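PDB 2I6H: hypothetical protein Atu0120 from Agrobacterium tumefaciens, which is of unknown function and belongs to the bacterial DUF924 family, with an all-helical chain and calcium ions bound in the crystal. Local coordinates for residues F176-P180 with H181-I185; D63-F66 with A67-R71. All coordinates share one frame; numbering follows the deposited sequence. Where two conformers were deposited one is given.

How the interactions relate
From the N terminus, interaction 2 comes first: residues 63-71 form the end of helix 51-69 and its C-terminal Schellman turn, where the chain leaves toward helix 80-97. Interaction 1 follows more than a hundred residues later, in the turn that links the end of helix 160-176 to helix 183-186. Each contact closes one local turn, so the two stand in series, neither nested nor crossing. The centres of interactions 1 and 2 lie about 26 Å apart, and the nearest atoms of interactions 1 and 2 about 14 Å apart, without touching. Interaction 2 packs beside helix 80-97 and reaches helix 108-120, whereas interaction 1 ties helix 160-176 to helix 192-199; both lie within the DUF924 range.

Interaction 1: F176-P180 with H181-I185; sequences FGRFP and HRNGI
Phe179 and Arg182 lie side by side and point the same way, the aromatic ring alongside the extended arginine chain. Their ring and guanidinium planes are inclined by 29°, and Phe179 CD2 sits over one guanidinium face, offset toward its rim, at 3.6 Å from Arg182 CZ. Both residues have CG anti to the carbonyl carbon (chi1 -68° for Phe179), which sends the two side chains off the turn together. The terminal NH2 of Arg182 is also bonded to the carbonyl of His141, fixing the far end of the group.

Arg178 and Asn183 meet differently: their side chains cross at about a right angle, with guanidinium and amide planes 65° apart. Asn183 OD1 stands over one face of the guanidinium, 3.8 Å from Arg178 NE, too far for a bond. Their polar ends are held by other residues: Arg178 makes a salt bridge to Glu194, while Asn183 OD1 accepts from Arg188 and its ND2 donates to Thr190 and Glu194.

The backbone forms two overlapping beta turns, type I-like in the phi/psi of residues 180-182, that lead into helix 183-186. Arg182 N donates to Phe179 O at 2.9 Å, and Asn183 N to Pro180 O at 3.0 Å. A water accepts from Gly184 N and donates to Pro180 O at 2.9 Å, giving that carbonyl a second partner.

Glu194 therefore receives both Arg178 and buried Asn183, joining the turn to helix 192-199, and its charge probably offsets that of the arginine.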
loop_
_atom_site.group_PDB
_atom_site.type_symbol
_atom_site.label_atom_id
_atom_site.label_comp_id
_atom_site.label_asym_id
_atom_site.label_seq_id
_atom_site.Cartn_x
_atom_site.Cartn_y
_atom_site.Cartn_z
ATOM N N PHE A 176 -16.276 -13.577 -7.304
ATOM C CA PHE A 176 -16.300 -15.026 -7.067
ATOM C C PHE A 176 -17.103 -15.471 -5.859
ATOM O O PHE A 176 -17.361 -16.695 -5.684
ATOM C CB PHE A 176 -14.860 -15.553 -6.945
ATOM C CG PHE A 176 -14.052 -15.336 -8.178
ATOM C CD1 PHE A 176 -14.440 -15.937 -9.392
ATOM C CD2 PHE A 176 -12.913 -14.516 -8.154
ATOM C CE1 PHE A 176 -13.698 -15.735 -10.567
ATOM C CE2 PHE A 176 -12.155 -14.313 -9.326
ATOM C CZ PHE A 176 -12.551 -14.926 -10.531
ATOM N N GLY A 177 -17.434 -14.525 -4.985
ATOM C CA GLY A 177 -18.026 -14.833 -3.678
ATOM C C GLY A 177 -17.041 -15.372 -2.621
ATOM O O GLY A 177 -17.426 -15.656 -1.481
ATOM N N ARG A 178 -15.761 -15.425 -2.978
ATOM C CA ARG A 178 -14.708 -15.985 -2.120
ATOM C C ARG A 178 -13.338 -15.698 -2.743
ATOM O O ARG A 178 -13.249 -15.185 -3.874
ATOM C CB ARG A 178 -14.921 -17.509 -1.991
ATOM C CG ARG A 178 -14.760 -18.256 -3.315
ATOM C CD ARG A 178 -15.247 -19.721 -3.196
ATOM N NE ARG A 178 -14.978 -20.485 -4.420
ATOM C CZ ARG A 178 -15.259 -21.789 -4.544
ATOM N NH1 ARG A 178 -15.836 -22.457 -3.547
ATOM N NH2 ARG A 178 -14.948 -22.428 -5.651
ATOM N N PHE A 179 -12.270 -16.060 -2.026
ATOM C CA PHE A 179 -10.909 -15.892 -2.523
ATOM C C PHE A 179 -10.461 -17.211 -3.107
ATOM O O PHE A 179 -10.196 -18.167 -2.352
ATOM C CB PHE A 179 -9.980 -15.472 -1.382
ATOM C CG PHE A 179 -10.265 -14.090 -0.881
ATOM C CD1 PHE A 179 -9.918 -12.968 -1.646
ATOM C CD2 PHE A 179 -10.884 -13.911 0.353
ATOM C CE1 PHE A 179 -10.213 -11.659 -1.156
ATOM C CE2 PHE A 179 -11.170 -12.631 0.847
ATOM C CZ PHE A 179 -10.836 -11.513 0.101
ATOM N N PRO A 180 -10.396 -17.292 -4.443
ATOM C CA PRO A 180 -9.997 -18.539 -5.098
ATOM C C PRO A 180 -8.627 -19.015 -4.701
ATOM O O PRO A 180 -8.403 -20.232 -4.748
ATOM C CB PRO A 180 -10.007 -18.160 -6.596
ATOM C CG PRO A 180 -11.031 -17.125 -6.668
ATOM C CD PRO A 180 -10.731 -16.271 -5.450
ATOM N N HIS A 181 -7.716 -18.101 -4.314
ATOM C CA HIS A 181 -6.393 -18.525 -3.832
ATOM C C HIS A 181 -6.470 -19.486 -2.624
ATOM O O HIS A 181 -5.516 -20.218 -2.361
ATOM C CB HIS A 181 -5.488 -17.321 -3.519
ATOM C CG HIS A 181 -4.780 -16.758 -4.723
ATOM N ND1 HIS A 181 -3.758 -17.429 -5.373
ATOM C CD2 HIS A 181 -4.936 -15.584 -5.387
ATOM C CE1 HIS A 181 -3.318 -16.693 -6.378
ATOM N NE2 HIS A 181 -4.015 -15.570 -6.410
ATOM N N ARG A 182 -7.598 -19.484 -1.897
ATOM C CA ARG A 182 -7.744 -20.350 -0.710
ATOM C C ARG A 182 -8.244 -21.765 -1.037
ATOM O O ARG A 182 -8.318 -22.610 -0.138
ATOM C CB ARG A 182 -8.722 -19.729 0.286
ATOM C CG ARG A 182 -8.298 -18.346 0.760
ATOM C CD ARG A 182 -9.285 -17.840 1.811
ATOM N NE ARG A 182 -8.992 -16.462 2.198
ATOM C CZ ARG A 182 -9.666 -15.826 3.168
ATOM N NH1 ARG A 182 -10.647 -16.462 3.818
ATOM N NH2 ARG A 182 -9.355 -14.576 3.505
ATOM N N ASN A 183 -8.650 -21.977 -2.282
ATOM C CA ASN A 183 -9.369 -23.220 -2.673
ATOM C C ASN A 183 -8.588 -24.489 -2.377
ATOM O O ASN A 183 -9.159 -25.466 -1.863
ATOM C CB ASN A 183 -9.773 -23.183 -4.159
ATOM C CG ASN A 183 -10.854 -22.195 -4.435
ATOM O OD1 ASN A 183 -11.407 -21.584 -3.502
ATOM N ND2 ASN A 183 -11.187 -22.026 -5.722
ATOM N N GLY A 184 -7.281 -24.470 -2.656
ATOM C CA GLY A 184 -6.449 -25.658 -2.418
ATOM C C GLY A 184 -6.411 -26.000 -0.944
ATOM O O GLY A 184 -6.635 -27.152 -0.534
ATOM N N ILE A 185 -6.130 -24.985 -0.130
ATOM C CA ILE A 185 -5.985 -25.174 1.314
ATOM C C ILE A 185 -7.330 -25.606 1.944
ATOM O O ILE A 185 -7.375 -26.383 2.915
ATOM C CB ILE A 185 -5.523 -23.843 1.981
ATOM C CG1 ILE A 185 -4.077 -23.539 1.606
ATOM C CG2 ILE A 185 -5.671 -23.907 3.506
ATOM C CD1 ILE A 185 -3.709 -22.049 1.832
HETATM O O HOH W 1 -6.518 -22.427 -4.852
#

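Interaction 2: D63-F66 with A67-R71; sequences DAHF and AAARR
Arg70 folds back over the carbonyl of Phe66, one turn earlier in helix 51-69. Its guanidinium lays one face over Phe66 O and the CA of Ala67, both offset toward the rim, and NH1 comes 3.6 Å from Phe66 CB. The bend is at chi3 (-52°), which brings the guanidinium back over the Phe66 carbonyl. Phe66 meets the arginine through its CB and backbone, and its ring is not stacked on the guanidinium.

In the plane of the guanidinium, at its edge, a water accepts from Arg70 NH2 at 3.0 Å and donates to Asp63 O at 2.7 Å. That carbonyl also accepts from Ala67 N, so two donors hold it. The carboxylate of Asp63 makes no direct contact with the arginine: Asp63 OD1 and Arg70 NH1 are 6.9 Å apart.

Below this layer run the helical bonds. Ala68 N reaches Ala64 O at 2.9 Å with an N-H...O angle of 171°, and Ala69 N reaches His65 O at the same length. The last, Arg70 N to Phe66 O, is short at 2.8 Å but bent to 132°. Arg71 then takes positive phi, and its N bonds to Ala68 O at 3.0 Å, one of the two bonds back into the last turn that define the Schellman motif.

Further out, Arg70 NE forms a salt bridge with Glu72, which helps place the folded side chain. Ala64 and Ala68 pack on Leu89 of helix 80-97, while Arg71 bridges to Asp74.

The positive guanidinium thus lies over the C-terminal turn, where its charge would probably interact favourably with the helix dipole, and the water links it to the Asp63 backbone carbonyl one turn further back.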
loop_
_atom_site.group_PDB
_atom_site.type_symbol
_atom_site.label_atom_id
_atom_site.label_comp_id
_atom_site.label_asym_id
_atom_site.label_seq_id
_atom_site.Cartn_x
_atom_site.Cartn_y
_atom_site.Cartn_z
ATOM N N ASP A 63 1.077 -18.400 22.605
ATOM C CA ASP A 63 0.152 -18.705 23.723
ATOM C C ASP A 63 -1.003 -17.710 23.786
ATOM O O ASP A 63 -2.153 -18.102 24.023
ATOM C CB ASP A 63 0.899 -18.765 25.067
ATOM C CG ASP A 63 1.731 -20.016 25.204
ATOM O OD1 ASP A 63 1.555 -20.970 24.386
ATOM O OD2 ASP A 63 2.588 -20.046 26.116
ATOM N N ALA A 64 -0.672 -16.431 23.580
ATOM C CA ALA A 64 -1.670 -15.370 23.561
ATOM C C ALA A 64 -2.705 -15.620 22.461
ATOM O O ALA A 64 -3.925 -15.433 22.703
ATOM C CB ALA A 64 -1.007 -14.020 23.396
ATOM N N HIS A 65 -2.238 -16.050 21.271
ATOM C CA HIS A 65 -3.170 -16.344 20.175
ATOM C C HIS A 65 -4.208 -17.357 20.645
ATOM O O HIS A 65 -5.436 -17.165 20.433
ATOM C CB HIS A 65 -2.486 -16.925 18.929
ATOM C CG HIS A 65 -3.480 -17.322 17.871
ATOM N ND1 HIS A 65 -3.896 -18.630 17.666
ATOM C CD2 HIS A 65 -4.196 -16.561 17.011
ATOM C CE1 HIS A 65 -4.787 -18.646 16.677
ATOM N NE2 HIS A 65 -4.991 -17.401 16.274
ATOM N N PHE A 66 -3.708 -18.447 21.227
ATOM C CA PHE A 66 -4.598 -19.521 21.651
ATOM C C PHE A 66 -5.569 -19.111 22.763
ATOM O O PHE A 66 -6.748 -19.494 22.729
ATOM C CB PHE A 66 -3.831 -20.815 21.903
ATOM C CG PHE A 66 -3.472 -21.517 20.610
ATOM C CD1 PHE A 66 -4.384 -22.421 20.012
ATOM C CD2 PHE A 66 -2.280 -21.232 19.969
ATOM C CE1 PHE A 66 -4.085 -23.042 18.768
ATOM C CE2 PHE A 66 -1.966 -21.864 18.756
ATOM C CZ PHE A 66 -2.857 -22.741 18.151
ATOM N N ALA A 67 -5.092 -18.290 23.687
ATOM C CA ALA A 67 -5.947 -17.756 24.768
ATOM C C ALA A 67 -7.083 -16.929 24.152
ATOM O O ALA A 67 -8.251 -17.067 24.526
ATOM C CB ALA A 67 -5.134 -16.894 25.756
ATOM N N ALA A 68 -6.734 -16.047 23.230
ATOM C CA ALA A 68 -7.761 -15.231 22.536
ATOM C C ALA A 68 -8.782 -16.139 21.829
ATOM O O ALA A 68 -9.987 -15.910 21.918
ATOM C CB ALA A 68 -7.103 -14.300 21.536
ATOM N N ALA A 69 -8.284 -17.156 21.099
ATOM C CA ALA A 69 -9.133 -18.111 20.360
ATOM C C ALA A 69 -9.998 -18.947 21.314
ATOM O O ALA A 69 -11.055 -19.405 20.919
ATOM C CB ALA A 69 -8.256 -19.034 19.479
ATOM N N ARG A 70 -9.541 -19.140 22.560
ATOM C CA ARG A 70 -10.311 -19.909 23.557
ATOM C C ARG A 70 -11.325 -19.013 24.278
ATOM O O ARG A 70 -12.012 -19.449 25.217
ATOM C CB ARG A 70 -9.392 -20.538 24.605
ATOM C CG ARG A 70 -8.706 -21.800 24.143
ATOM C CD ARG A 70 -8.091 -22.558 25.341
ATOM N NE ARG A 70 -7.232 -21.677 26.150
ATOM C CZ ARG A 70 -5.918 -21.482 25.949
ATOM N NH1 ARG A 70 -5.258 -22.109 24.965
ATOM N NH2 ARG A 70 -5.246 -20.652 26.758
ATOM N N ARG A 71 -11.394 -17.753 23.859
ATOM C CA ARG A 71 -12.345 -16.759 24.454
ATOM C C ARG A 71 -11.983 -16.437 25.912
ATOM O O ARG A 71 -12.868 -16.216 26.768
ATOM C CB ARG A 71 -13.835 -17.217 24.311
ATOM C CG ARG A 71 -14.228 -17.543 22.848
ATOM C CD ARG A 71 -14.044 -16.303 21.945
ATOM N NE ARG A 71 -14.947 -15.231 22.355
ATOM C CZ ARG A 71 -16.216 -15.117 21.928
ATOM N NH1 ARG A 71 -16.716 -15.989 21.055
ATOM N NH2 ARG A 71 -16.999 -14.132 22.384
HETATM O O HOH W 2 -2.500 -20.178 25.753
#